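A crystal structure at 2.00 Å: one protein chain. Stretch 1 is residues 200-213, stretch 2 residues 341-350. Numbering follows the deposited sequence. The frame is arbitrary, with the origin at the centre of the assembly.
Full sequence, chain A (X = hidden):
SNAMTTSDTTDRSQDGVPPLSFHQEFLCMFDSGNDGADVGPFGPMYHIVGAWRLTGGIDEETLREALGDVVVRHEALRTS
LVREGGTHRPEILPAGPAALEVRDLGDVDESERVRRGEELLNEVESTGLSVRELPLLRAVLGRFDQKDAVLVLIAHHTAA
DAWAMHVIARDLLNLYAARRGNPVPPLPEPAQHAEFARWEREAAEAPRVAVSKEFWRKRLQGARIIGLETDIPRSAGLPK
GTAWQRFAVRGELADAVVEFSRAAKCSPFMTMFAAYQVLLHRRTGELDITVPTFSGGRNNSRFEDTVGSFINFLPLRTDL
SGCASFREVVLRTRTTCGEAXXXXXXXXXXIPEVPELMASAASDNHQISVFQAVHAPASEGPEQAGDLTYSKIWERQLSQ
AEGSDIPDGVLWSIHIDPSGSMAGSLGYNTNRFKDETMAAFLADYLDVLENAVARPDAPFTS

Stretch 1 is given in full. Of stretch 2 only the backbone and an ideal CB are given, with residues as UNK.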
# COMPACT_ATOMS: atom_id res chain seq x y z
N GLU A 200 -14.66 12.72 -8.03
CA GLU A 200 -14.44 11.52 -8.83
C GLU A 200 -15.75 11.06 -9.49
O GLU A 200 -15.74 10.51 -10.58
CB GLU A 200 -13.82 10.38 -8.00
CG GLU A 200 -14.78 9.71 -7.03
CD GLU A 200 -14.14 8.56 -6.24
OE1 GLU A 200 -14.80 8.12 -5.27
OE2 GLU A 200 -13.02 8.09 -6.58
N ARG A 201 -16.87 11.34 -8.86
CA ARG A 201 -18.16 11.00 -9.45
C ARG A 201 -18.52 11.96 -10.58
O ARG A 201 -19.16 11.56 -11.52
CB ARG A 201 -19.24 10.97 -8.36
CG ARG A 201 -19.07 9.74 -7.45
CD ARG A 201 -20.11 9.62 -6.34
NE ARG A 201 -19.75 8.51 -5.45
CZ ARG A 201 -20.07 7.23 -5.67
NH1 ARG A 201 -20.77 6.87 -6.74
NH2 ARG A 201 -19.70 6.31 -4.80
N GLU A 202 -18.09 13.21 -10.52
CA GLU A 202 -18.26 14.13 -11.64
C GLU A 202 -17.42 13.67 -12.83
O GLU A 202 -17.86 13.71 -13.98
CB GLU A 202 -17.85 15.55 -11.25
CG GLU A 202 -18.78 16.21 -10.24
CD GLU A 202 -20.17 16.41 -10.81
OE1 GLU A 202 -20.38 17.41 -11.53
OE2 GLU A 202 -21.05 15.57 -10.56
N ALA A 203 -16.20 13.24 -12.53
CA ALA A 203 -15.28 12.79 -13.54
C ALA A 203 -15.82 11.54 -14.22
O ALA A 203 -15.62 11.35 -15.42
CB ALA A 203 -13.93 12.52 -12.95
N ALA A 204 -16.53 10.71 -13.46
CA ALA A 204 -17.06 9.45 -14.01
C ALA A 204 -18.12 9.68 -15.07
O ALA A 204 -18.42 8.77 -15.82
CB ALA A 204 -17.62 8.58 -12.91
N GLU A 205 -18.68 10.88 -15.15
CA GLU A 205 -19.68 11.16 -16.18
C GLU A 205 -19.07 11.82 -17.43
O GLU A 205 -19.78 12.11 -18.40
CB GLU A 205 -20.77 12.07 -15.62
CG GLU A 205 -21.56 11.48 -14.48
CD GLU A 205 -22.12 12.57 -13.58
OE1 GLU A 205 -22.59 13.59 -14.13
OE2 GLU A 205 -22.06 12.42 -12.34
N ALA A 206 -17.76 12.05 -17.41
CA ALA A 206 -17.08 12.70 -18.52
C ALA A 206 -17.09 11.85 -19.81
O ALA A 206 -17.14 10.63 -19.76
CB ALA A 206 -15.66 13.03 -18.11
N PRO A 207 -17.00 12.51 -20.97
CA PRO A 207 -17.12 11.74 -22.23
C PRO A 207 -16.02 10.70 -22.44
O PRO A 207 -16.30 9.65 -23.02
CB PRO A 207 -17.04 12.83 -23.31
CG PRO A 207 -17.44 14.09 -22.60
CD PRO A 207 -16.87 13.95 -21.22
N ARG A 208 -14.80 10.97 -21.97
CA ARG A 208 -13.70 10.02 -22.14
C ARG A 208 -14.00 8.68 -21.48
O ARG A 208 -13.35 7.68 -21.77
CB ARG A 208 -12.39 10.57 -21.57
CG ARG A 208 -12.36 10.71 -20.05
CD ARG A 208 -10.94 10.63 -19.48
NE ARG A 208 -10.41 9.27 -19.43
CZ ARG A 208 -10.62 8.41 -18.42
NH1 ARG A 208 -10.10 7.18 -18.48
NH2 ARG A 208 -11.35 8.76 -17.37
N VAL A 209 -14.96 8.67 -20.57
CA VAL A 209 -15.23 7.47 -19.80
C VAL A 209 -15.75 6.39 -20.74
O VAL A 209 -15.30 5.25 -20.70
CB VAL A 209 -16.21 7.75 -18.66
CG1 VAL A 209 -16.69 6.43 -18.02
CG2 VAL A 209 -15.54 8.65 -17.62
N ALA A 210 -16.69 6.76 -21.60
CA ALA A 210 -17.28 5.83 -22.54
C ALA A 210 -16.19 5.30 -23.48
O ALA A 210 -16.15 4.11 -23.76
CB ALA A 210 -18.39 6.49 -23.31
N VAL A 211 -15.31 6.19 -23.94
CA VAL A 211 -14.15 5.80 -24.74
C VAL A 211 -13.27 4.78 -23.98
O VAL A 211 -12.83 3.77 -24.55
CB VAL A 211 -13.34 7.04 -25.15
CG1 VAL A 211 -12.09 6.64 -25.91
CG2 VAL A 211 -14.17 7.98 -26.01
N SER A 212 -13.02 5.01 -22.69
CA SER A 212 -12.14 4.14 -21.95
C SER A 212 -12.80 2.77 -21.71
O SER A 212 -12.14 1.73 -21.77
CB SER A 212 -11.74 4.77 -20.60
OG SER A 212 -10.87 5.88 -20.78
N LYS A 213 -14.10 2.79 -21.43
CA LYS A 213 -14.86 1.55 -21.24
C LYS A 213 -14.77 0.69 -22.49
O LYS A 213 -14.61 -0.52 -22.38
CB LYS A 213 -16.34 1.84 -20.90
CG LYS A 213 -16.53 2.19 -19.43
CD LYS A 213 -17.93 2.60 -19.05
CE LYS A 213 -17.99 2.86 -17.56
NZ LYS A 213 -19.35 2.85 -17.00
N UNK A 341 -2.81 3.46 -17.79
CA UNK A 341 -2.94 4.72 -17.12
C UNK A 341 -3.70 5.72 -17.99
O UNK A 341 -4.46 6.52 -17.47
CB UNK A 341 -1.56 5.26 -16.75
N UNK A 342 -3.52 5.68 -19.30
CA UNK A 342 -4.27 6.59 -20.18
C UNK A 342 -5.76 6.38 -20.03
O UNK A 342 -6.55 7.33 -19.99
CB UNK A 342 -3.86 6.39 -21.64
N UNK A 343 -6.15 5.11 -19.92
CA UNK A 343 -7.58 4.79 -19.88
C UNK A 343 -8.04 4.41 -18.50
O UNK A 343 -9.08 3.76 -18.35
CB UNK A 343 -7.90 3.65 -20.85
N UNK A 344 -7.29 4.82 -17.49
CA UNK A 344 -7.58 4.33 -16.15
C UNK A 344 -9.01 4.65 -15.73
O UNK A 344 -9.49 5.78 -15.90
CB UNK A 344 -6.59 4.93 -15.15
N UNK A 345 -9.66 3.66 -15.14
CA UNK A 345 -10.98 3.84 -14.53
C UNK A 345 -11.06 3.30 -13.11
O UNK A 345 -10.40 2.30 -12.79
CB UNK A 345 -12.05 3.16 -15.39
N UNK A 346 -11.92 3.91 -12.28
CA UNK A 346 -12.17 3.29 -10.98
C UNK A 346 -12.66 1.86 -11.17
O UNK A 346 -13.65 1.65 -11.90
CB UNK A 346 -13.19 4.10 -10.18
N UNK A 347 -12.00 0.91 -10.52
CA UNK A 347 -12.25 -0.49 -10.80
C UNK A 347 -13.71 -0.89 -10.59
O UNK A 347 -14.23 -1.72 -11.33
CB UNK A 347 -11.35 -1.36 -9.92
N UNK A 348 -14.38 -0.33 -9.59
CA UNK A 348 -15.77 -0.71 -9.30
C UNK A 348 -16.70 -0.35 -10.47
O UNK A 348 -17.73 -0.99 -10.66
CB UNK A 348 -16.25 -0.02 -8.02
N UNK A 349 -16.30 0.63 -11.27
CA UNK A 349 -17.01 0.98 -12.51
C UNK A 349 -16.56 0.18 -13.74
O UNK A 349 -17.30 0.02 -14.71
CB UNK A 349 -16.82 2.47 -12.79
N UNK A 350 -15.32 -0.29 -13.72
CA UNK A 350 -14.79 -1.06 -14.83
C UNK A 350 -15.29 -2.50 -14.79
O UNK A 350 -15.66 -3.05 -15.80
CB UNK A 350 -13.26 -1.03 -14.81

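Positions 341 and 342 close a helix, and at neither does any atom of stretch 1 lie within 5.5 Å of the ideal CB. Stretch 1 therefore sets almost no condition, and many side chains would fit. The deposited residues are Phe-341, which stays out of reach, and Thr-342, whose CG2 stays 6.4 Å from Ser-212 OG.

At 343 the chain leaves helical geometry (phi/psi -106/21), and its CA lies 5.0 Å from the CA of Ser-212. CA-to-CB points sideways, with the ideal CB 3.7 Å from Ser-212 OG. A polar side chain able to meet a hydroxyl would suit, such as asparagine, serine or histidine. The residue is His-343. With chi1 at m, its ring presents an edge to the hydroxyl, and ND1 forms a weak hydrogen bond with Ser-212 OG at 3.4 Å.

Position 344 is extended and its CA-to-CB bond points away, so stretch 1 says little about the side chain. The backbone matters more: the carbonyl of 344 accepts a hydrogen bond from Arg-208 NH1 (3.0 Å to O of 344), near the plane of the guanidinium, a contact available to any residue. It is Glu-344; its CB, 5.4 Å from Arg-208 NH1, is as near as the side chain comes.

At 345 the backbone is again extended. The ideal CB is 5.5 Å from Ser-212 CB, leaving room before a surface made by Val-209, Ser-212 and the aliphatic part of Lys-213. A medium-sized apolar chain, leucine, isoleucine or methionine, would fill the gap. Leu-345 does so: CD2 lies 4.0 Å from Ser-212 CB and 4.3 Å from Val-209 CG1, while CD1 packs 3.8 Å from Lys-213 CG.

Position 346 precedes a helix, with phi -56. Its CA-to-CB bond points toward stretch 1, but the nearest atom, Glu-200 OE2, is 5.4 Å from the ideal CB. Serine, threonine, aspartate or proline would suit this N-cap site. Pro-346 occupies it without direct contact.

Positions 347 and 348 are out of reach and unconstrained here; they are Phe-347 and Ser-348.

At 349 CA-to-CB points toward stretch 1, with Lys-213 NZ 4.9 Å from the ideal CB. The lysine would favour an acidic group, although a long chain could also reach Ala-204. Arg-349 takes the latter course: NH2 lies 3.8 Å from Ala-204 CB, and NH1 sits 3.5 Å from Arg-201 NH1, like charges without a hydrogen bond.

At 350 CA-to-CB points sideways and many side chains are possible; CD1 of Leu-350 comes no nearer than 5.6 Å, to Lys-213 CA.

Stretch 2 341-350: FTHELPFSRL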
# COMPACT_ATOMS: atom_id res chain seq x y z
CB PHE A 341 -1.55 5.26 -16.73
CG PHE A 341 -0.90 4.50 -15.59
CD1 PHE A 341 -1.43 4.57 -14.31
CD2 PHE A 341 0.24 3.74 -15.80
CE1 PHE A 341 -0.84 3.88 -13.27
CE2 PHE A 341 0.83 3.05 -14.75
CZ PHE A 341 0.29 3.12 -13.49
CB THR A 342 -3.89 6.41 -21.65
OG1 THR A 342 -2.55 6.86 -21.84
CG2 THR A 342 -4.83 7.20 -22.59
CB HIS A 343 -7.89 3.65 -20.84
CG HIS A 343 -7.65 4.00 -22.27
ND1 HIS A 343 -8.50 4.82 -22.99
CD2 HIS A 343 -6.66 3.65 -23.12
CE1 HIS A 343 -8.05 4.94 -24.23
NE2 HIS A 343 -6.94 4.23 -24.34
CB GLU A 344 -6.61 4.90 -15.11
CG GLU A 344 -6.93 4.38 -13.72
CD GLU A 344 -5.92 4.78 -12.61
OE1 GLU A 344 -4.90 5.42 -12.93
OE2 GLU A 344 -6.18 4.46 -11.42
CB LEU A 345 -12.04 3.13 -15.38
CG LEU A 345 -12.31 3.65 -16.80
CD1 LEU A 345 -13.31 2.72 -17.46
CD2 LEU A 345 -12.84 5.08 -16.78
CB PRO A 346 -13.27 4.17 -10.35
CG PRO A 346 -13.44 5.34 -11.28
CD PRO A 346 -12.90 4.96 -12.59
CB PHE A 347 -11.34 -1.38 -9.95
CG PHE A 347 -11.37 -2.83 -10.35
CD1 PHE A 347 -11.95 -3.77 -9.54
CD2 PHE A 347 -10.84 -3.25 -11.55
CE1 PHE A 347 -11.98 -5.12 -9.90
CE2 PHE A 347 -10.87 -4.59 -11.92
CZ PHE A 347 -11.44 -5.52 -11.09
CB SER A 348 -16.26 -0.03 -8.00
OG SER A 348 -16.37 1.36 -8.21
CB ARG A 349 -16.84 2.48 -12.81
CG ARG A 349 -17.63 3.39 -11.86
CD ARG A 349 -19.15 3.18 -11.96
NE ARG A 349 -19.87 3.91 -10.91
CZ ARG A 349 -20.34 5.15 -11.03
NH1 ARG A 349 -20.98 5.71 -10.01
NH2 ARG A 349 -20.16 5.83 -12.16
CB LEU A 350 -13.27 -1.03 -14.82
CG LEU A 350 -12.54 -2.03 -15.72
CD1 LEU A 350 -13.03 -1.86 -17.15
CD2 LEU A 350 -11.04 -1.87 -15.66
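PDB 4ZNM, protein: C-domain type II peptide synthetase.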